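Local coordinates for probable uracil-DNA glycosylase (PDB 5X55), which is probably a viral DNA glycosylase of the uracil-DNA glycosylase superfamily, from Acanthamoeba polyphaga mimivirus, at residues A[99-111]-A[201-215]. Numbering follows the deposited sequence.
Sequences TEYILIDANNYHF and VPYAMGCSFSVPLNC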
loop_
_atom_site.group_PDB
_atom_site.type_symbol
_atom_site.label_atom_id
_atom_site.label_comp_id
_atom_site.label_asym_id
_atom_site.label_seq_id
_atom_site.Cartn_x
_atom_site.Cartn_y
_atom_site.Cartn_z
ATOM N N THR A 99 10.381 -14.223 -0.675
ATOM C CA THR A 99 9.201 -14.918 -0.173
ATOM C C THR A 99 9.131 -14.909 1.352
ATOM O O THR A 99 8.035 -15.021 1.919
ATOM C CB THR A 99 9.195 -16.338 -0.728
ATOM O OG1 THR A 99 9.109 -16.256 -2.154
ATOM C CG2 THR A 99 8.027 -17.132 -0.222
ATOM N N GLU A 100 10.269 -14.763 2.032
ATOM C CA GLU A 100 10.238 -14.770 3.486
ATOM C C GLU A 100 9.615 -13.494 4.035
ATOM O O GLU A 100 8.988 -13.529 5.100
ATOM C CB GLU A 100 11.638 -14.992 4.042
ATOM C CG GLU A 100 12.044 -16.455 3.988
ATOM C CD GLU A 100 13.457 -16.704 4.486
ATOM O OE1 GLU A 100 14.412 -16.235 3.838
ATOM O OE2 GLU A 100 13.608 -17.363 5.536
ATOM N N TYR A 101 9.735 -12.380 3.305
ATOM C CA TYR A 101 9.116 -11.112 3.675
ATOM C C TYR A 101 7.686 -10.984 3.173
ATOM O O TYR A 101 6.845 -10.391 3.857
ATOM C CB TYR A 101 9.918 -9.929 3.119
ATOM C CG TYR A 101 11.331 -9.806 3.630
ATOM C CD1 TYR A 101 11.599 -9.208 4.851
ATOM C CD2 TYR A 101 12.402 -10.262 2.874
ATOM C CE1 TYR A 101 12.888 -9.089 5.322
ATOM C CE2 TYR A 101 13.702 -10.139 3.328
ATOM C CZ TYR A 101 13.942 -9.550 4.555
ATOM O OH TYR A 101 15.238 -9.436 5.014
ATOM N N ILE A 102 7.387 -11.474 1.972
ATOM C CA ILE A 102 6.094 -11.124 1.399
ATOM C C ILE A 102 5.091 -12.253 1.623
ATOM O O ILE A 102 3.888 -12.001 1.763
ATOM C CB ILE A 102 6.219 -10.737 -0.093
ATOM C CG1 ILE A 102 4.942 -10.040 -0.567
ATOM C CG2 ILE A 102 6.522 -11.927 -0.980
ATOM C CD1 ILE A 102 4.745 -8.662 0.032
ATOM N N LEU A 103 5.560 -13.498 1.685
ATOM C CA LEU A 103 4.662 -14.633 1.906
ATOM C C LEU A 103 4.761 -15.066 3.367
ATOM O O LEU A 103 5.469 -16.007 3.723
ATOM C CB LEU A 103 4.987 -15.777 0.954
ATOM C CG LEU A 103 3.967 -16.904 1.083
ATOM C CD1 LEU A 103 2.649 -16.431 0.516
ATOM C CD2 LEU A 103 4.431 -18.184 0.412
ATOM N N ILE A 104 3.999 -14.384 4.218
ATOM C CA ILE A 104 4.157 -14.453 5.667
ATOM C C ILE A 104 3.139 -15.415 6.268
ATOM O O ILE A 104 1.953 -15.391 5.913
ATOM C CB ILE A 104 4.009 -13.045 6.273
ATOM C CG1 ILE A 104 5.154 -12.157 5.825
ATOM C CG2 ILE A 104 3.936 -13.091 7.795
ATOM C CD1 ILE A 104 4.914 -10.730 6.195
ATOM N N ASP A 105 3.591 -16.235 7.210
ATOM C CA ASP A 105 2.727 -17.147 7.951
ATOM C C ASP A 105 2.619 -16.660 9.392
ATOM O O ASP A 105 3.635 -16.565 10.097
ATOM C CB ASP A 105 3.280 -18.569 7.894
ATOM C CG ASP A 105 2.459 -19.561 8.704
ATOM O OD1 ASP A 105 1.298 -19.272 9.079
ATOM O OD2 ASP A 105 2.987 -20.664 8.948
ATOM N N ALA A 106 1.392 -16.344 9.825
ATOM C CA ALA A 106 1.203 -15.866 11.198
ATOM C C ALA A 106 1.636 -16.909 12.234
ATOM O O ALA A 106 2.096 -16.542 13.318
ATOM C CB ALA A 106 -0.251 -15.455 11.426
ATOM N N ASN A 107 1.516 -18.204 11.918
ATOM C CA ASN A 107 1.975 -19.252 12.824
ATOM C C ASN A 107 3.496 -19.392 12.866
ATOM O O ASN A 107 4.003 -20.123 13.717
ATOM C CB ASN A 107 1.377 -20.598 12.431
ATOM C CG ASN A 107 -0.142 -20.619 12.518
ATOM O OD1 ASN A 107 -0.745 -19.963 13.364
ATOM N ND2 ASN A 107 -0.763 -21.371 11.628
ATOM N N ASN A 108 4.235 -18.728 11.974
ATOM C CA ASN A 108 5.689 -18.846 11.921
ATOM C C ASN A 108 6.295 -17.460 11.679
ATOM O O ASN A 108 6.980 -17.188 10.687
ATOM C CB ASN A 108 6.099 -19.863 10.860
ATOM C CG ASN A 108 5.884 -21.286 11.323
ATOM O OD1 ASN A 108 6.770 -21.886 11.932
ATOM N ND2 ASN A 108 4.694 -21.828 11.065
ATOM N N TYR A 109 6.058 -16.582 12.639
ATOM C CA TYR A 109 6.259 -15.143 12.510
ATOM C C TYR A 109 7.419 -14.741 13.413
ATOM O O TYR A 109 7.259 -14.663 14.630
ATOM C CB TYR A 109 4.967 -14.432 12.900
ATOM C CG TYR A 109 4.867 -12.965 12.549
ATOM C CD1 TYR A 109 5.289 -11.983 13.442
ATOM C CD2 TYR A 109 4.296 -12.565 11.349
ATOM C CE1 TYR A 109 5.175 -10.652 13.130
ATOM C CE2 TYR A 109 4.180 -11.233 11.020
ATOM C CZ TYR A 109 4.617 -10.277 11.914
ATOM O OH TYR A 109 4.490 -8.947 11.586
ATOM N N HIS A 110 8.582 -14.466 12.825
ATOM C CA HIS A 110 9.774 -14.213 13.628
ATOM C C HIS A 110 10.358 -12.826 13.415
ATOM O O HIS A 110 11.508 -12.584 13.786
ATOM C CB HIS A 110 10.813 -15.298 13.354
ATOM C CG HIS A 110 10.294 -16.668 13.640
ATOM N ND1 HIS A 110 9.896 -17.055 14.903
ATOM C CD2 HIS A 110 10.022 -17.711 12.822
ATOM C CE1 HIS A 110 9.442 -18.293 14.859
ATOM N NE2 HIS A 110 9.511 -18.717 13.609
ATOM N N PHE A 111 9.574 -11.896 12.876
ATOM C CA PHE A 111 10.067 -10.545 12.690
ATOM C C PHE A 111 10.196 -9.848 14.035
ATOM O O PHE A 111 9.376 -10.039 14.933
ATOM C CB PHE A 111 9.136 -9.783 11.750
ATOM C CG PHE A 111 8.935 -10.488 10.452
ATOM C CD1 PHE A 111 9.834 -10.319 9.416
ATOM C CD2 PHE A 111 7.888 -11.385 10.288
ATOM C CE1 PHE A 111 9.668 -11.000 8.227
ATOM C CE2 PHE A 111 7.727 -12.063 9.101
ATOM C CZ PHE A 111 8.619 -11.868 8.071
ATOM N N VAL A 201 0.396 -11.390 16.621
ATOM C CA VAL A 201 0.911 -11.143 15.276
ATOM C C VAL A 201 0.084 -10.025 14.642
ATOM O O VAL A 201 -1.134 -10.166 14.471
ATOM C CB VAL A 201 0.882 -12.404 14.405
ATOM C CG1 VAL A 201 1.393 -12.069 13.025
ATOM C CG2 VAL A 201 1.708 -13.529 15.049
ATOM N N PRO A 202 0.695 -8.913 14.267
ATOM C CA PRO A 202 -0.076 -7.847 13.631
ATOM C C PRO A 202 -0.618 -8.282 12.278
ATOM O O PRO A 202 -0.023 -9.104 11.572
ATOM C CB PRO A 202 0.949 -6.718 13.486
ATOM C CG PRO A 202 2.006 -7.023 14.478
ATOM C CD PRO A 202 2.098 -8.523 14.475
ATOM N N TYR A 203 -1.788 -7.740 11.935
ATOM C CA TYR A 203 -2.300 -7.876 10.572
ATOM C C TYR A 203 -1.495 -7.042 9.582
ATOM O O TYR A 203 -1.351 -7.437 8.425
ATOM C CB TYR A 203 -3.769 -7.456 10.502
ATOM C CG TYR A 203 -4.725 -8.351 11.248
ATOM C CD1 TYR A 203 -4.357 -9.624 11.651
ATOM C CD2 TYR A 203 -6.005 -7.914 11.547
ATOM C CE1 TYR A 203 -5.244 -10.439 12.344
ATOM C CE2 TYR A 203 -6.897 -8.714 12.227
ATOM C CZ TYR A 203 -6.516 -9.973 12.624
ATOM O OH TYR A 203 -7.419 -10.757 13.301
ATOM N N ALA A 204 -0.974 -5.895 10.005
ATOM C CA ALA A 204 -0.191 -5.049 9.108
ATOM C C ALA A 204 1.101 -5.757 8.692
ATOM O O ALA A 204 1.836 -6.288 9.539
ATOM C CB ALA A 204 0.120 -3.718 9.785
ATOM N N MET A 205 1.368 -5.778 7.379
ATOM C CA MET A 205 2.564 -6.420 6.847
ATOM C C MET A 205 3.282 -5.546 5.816
ATOM O O MET A 205 4.086 -6.046 5.040
ATOM C CB MET A 205 2.214 -7.784 6.244
ATOM C CG MET A 205 1.208 -7.751 5.092
ATOM S SD MET A 205 1.098 -9.411 4.383
ATOM C CE MET A 205 2.572 -9.408 3.353
ATOM N N GLY A 206 3.040 -4.239 5.816
ATOM C CA GLY A 206 3.779 -3.358 4.941
ATOM C C GLY A 206 3.267 -3.310 3.526
ATOM O O GLY A 206 3.970 -2.807 2.646
ATOM N N CYS A 207 2.081 -3.853 3.283
ATOM C CA CYS A 207 1.389 -3.809 2.006
ATOM C C CYS A 207 -0.027 -3.355 2.273
ATOM O O CYS A 207 -0.621 -3.760 3.278
ATOM C CB CYS A 207 1.333 -5.179 1.340
ATOM S SG CYS A 207 2.892 -5.938 1.244
ATOM N N SER A 208 -0.587 -2.557 1.370
ATOM C CA SER A 208 -1.995 -2.224 1.527
ATOM C C SER A 208 -2.851 -3.463 1.275
ATOM O O SER A 208 -2.514 -4.321 0.448
ATOM C CB SER A 208 -2.404 -1.062 0.606
ATOM O OG SER A 208 -2.134 -1.306 -0.760
ATOM N N PHE A 209 -3.915 -3.586 2.073
ATOM C CA PHE A 209 -4.960 -4.604 1.983
ATOM C C PHE A 209 -4.523 -6.026 2.355
ATOM O O PHE A 209 -5.352 -6.803 2.829
ATOM C CB PHE A 209 -5.595 -4.557 0.591
ATOM C CG PHE A 209 -6.309 -3.262 0.332
ATOM C CD1 PHE A 209 -7.565 -3.034 0.894
ATOM C CD2 PHE A 209 -5.701 -2.242 -0.403
ATOM C CE1 PHE A 209 -8.227 -1.829 0.692
ATOM C CE2 PHE A 209 -6.351 -1.027 -0.592
ATOM C CZ PHE A 209 -7.617 -0.821 -0.047
ATOM N N SER A 210 -3.245 -6.361 2.229
ATOM C CA SER A 210 -2.802 -7.727 2.466
ATOM C C SER A 210 -2.607 -8.027 3.957
ATOM O O SER A 210 -2.302 -7.138 4.762
ATOM C CB SER A 210 -1.500 -7.990 1.702
ATOM O OG SER A 210 -1.062 -9.313 1.935
ATOM N N VAL A 211 -2.794 -9.298 4.317
ATOM C CA VAL A 211 -2.523 -9.813 5.663
ATOM C C VAL A 211 -1.779 -11.141 5.555
ATOM O O VAL A 211 -1.882 -11.848 4.542
ATOM C CB VAL A 211 -3.820 -10.003 6.490
ATOM C CG1 VAL A 211 -4.487 -8.661 6.788
ATOM C CG2 VAL A 211 -4.789 -10.966 5.803
ATOM N N PRO A 212 -1.042 -11.523 6.611
ATOM C CA PRO A 212 -0.337 -12.812 6.597
ATOM C C PRO A 212 -1.285 -13.979 6.417
ATOM O O PRO A 212 -2.483 -13.896 6.713
ATOM C CB PRO A 212 0.331 -12.870 7.976
ATOM C CG PRO A 212 0.486 -11.437 8.371
ATOM C CD PRO A 212 -0.754 -10.765 7.841
ATOM N N LEU A 213 -0.718 -15.081 5.925
ATOM C CA LEU A 213 -1.425 -16.355 5.898
ATOM C C LEU A 213 -1.879 -16.739 7.304
ATOM O O LEU A 213 -1.238 -16.392 8.296
ATOM C CB LEU A 213 -0.515 -17.451 5.340
ATOM C CG LEU A 213 -0.012 -17.267 3.910
ATOM C CD1 LEU A 213 1.127 -18.228 3.635
ATOM C CD2 LEU A 213 -1.138 -17.469 2.915
ATOM N N ASN A 214 -2.992 -17.473 7.378
ATOM C CA ASN A 214 -3.566 -17.932 8.644
ATOM C C ASN A 214 -3.988 -16.768 9.541
ATOM O O ASN A 214 -3.945 -16.872 10.770
ATOM C CB ASN A 214 -2.601 -18.858 9.392
ATOM C CG ASN A 214 -2.381 -20.168 8.673
ATOM O OD1 ASN A 214 -3.334 -20.797 8.204
ATOM N ND2 ASN A 214 -1.122 -20.588 8.574
ATOM N N CYS A 215 -4.359 -15.643 8.935
ATOM C CA CYS A 215 -5.090 -14.541 9.553
ATOM C C CYS A 215 -6.480 -14.470 8.943
ATOM O O CYS A 215 -6.701 -14.936 7.820
ATOM C CB CYS A 215 -4.398 -13.182 9.334
ATOM S SG CYS A 215 -2.827 -12.905 10.182
HETATM O O HOH W 1 4.183 -6.304 11.365
HETATM O O HOH W 2 2.012 -8.749 9.867
#
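Ile104 and Ala106 hold Leu213 between them by backbone bonds: Leu213 N donates to Ile104 O at 2.7 Å, and Ala106 N to Leu213 O at 3.0 Å, which makes a single bridge pairing Asp105 with Leu213. From the bridged residue itself, the side chain of Asp105 accepts from Asn214 ND2 at OD1 (2.8 Å); OD1 lies close to the amide plane of Asn214, whereas ND2 approaches it from above the carboxylate plane. From the opposite face comes Asn107 N, closing an Asx turn, while Asn108 ND2 holds OD2, so three donors fix the rotation of the carboxylate. Asn214 sits within the type II turn Pro212 to Cys215.

Residues 201-215 fall within the uracil-DNA glycosylase family region, in the long loop between strand 185-189 of the four-stranded parallel sheet and helix 219-230, and the chain leaving the first modelled helix, 98-102, lies along it.

Apolar contacts flank the bridge. Ile104 sends its two branches to different partners: CG2, anti to the backbone N, lies 3.6 Å from Pro212 CB, and CD1 reaches Met205 CE, which the bend at chi3 (-80°) sets there and also 3.3 Å from Ile102 O. Ile102 CD1 meets Cys207 SG at 3.5 Å, beside helices 173-177 and 244-248. Val201 CG1 makes a CH-pi contact 3.5 Å from the Tyr109 ring centroid; Phe111 covers the other face.

Two waters join Tyr109 OH to Ala204 O, one of them also donating to Pro202 O.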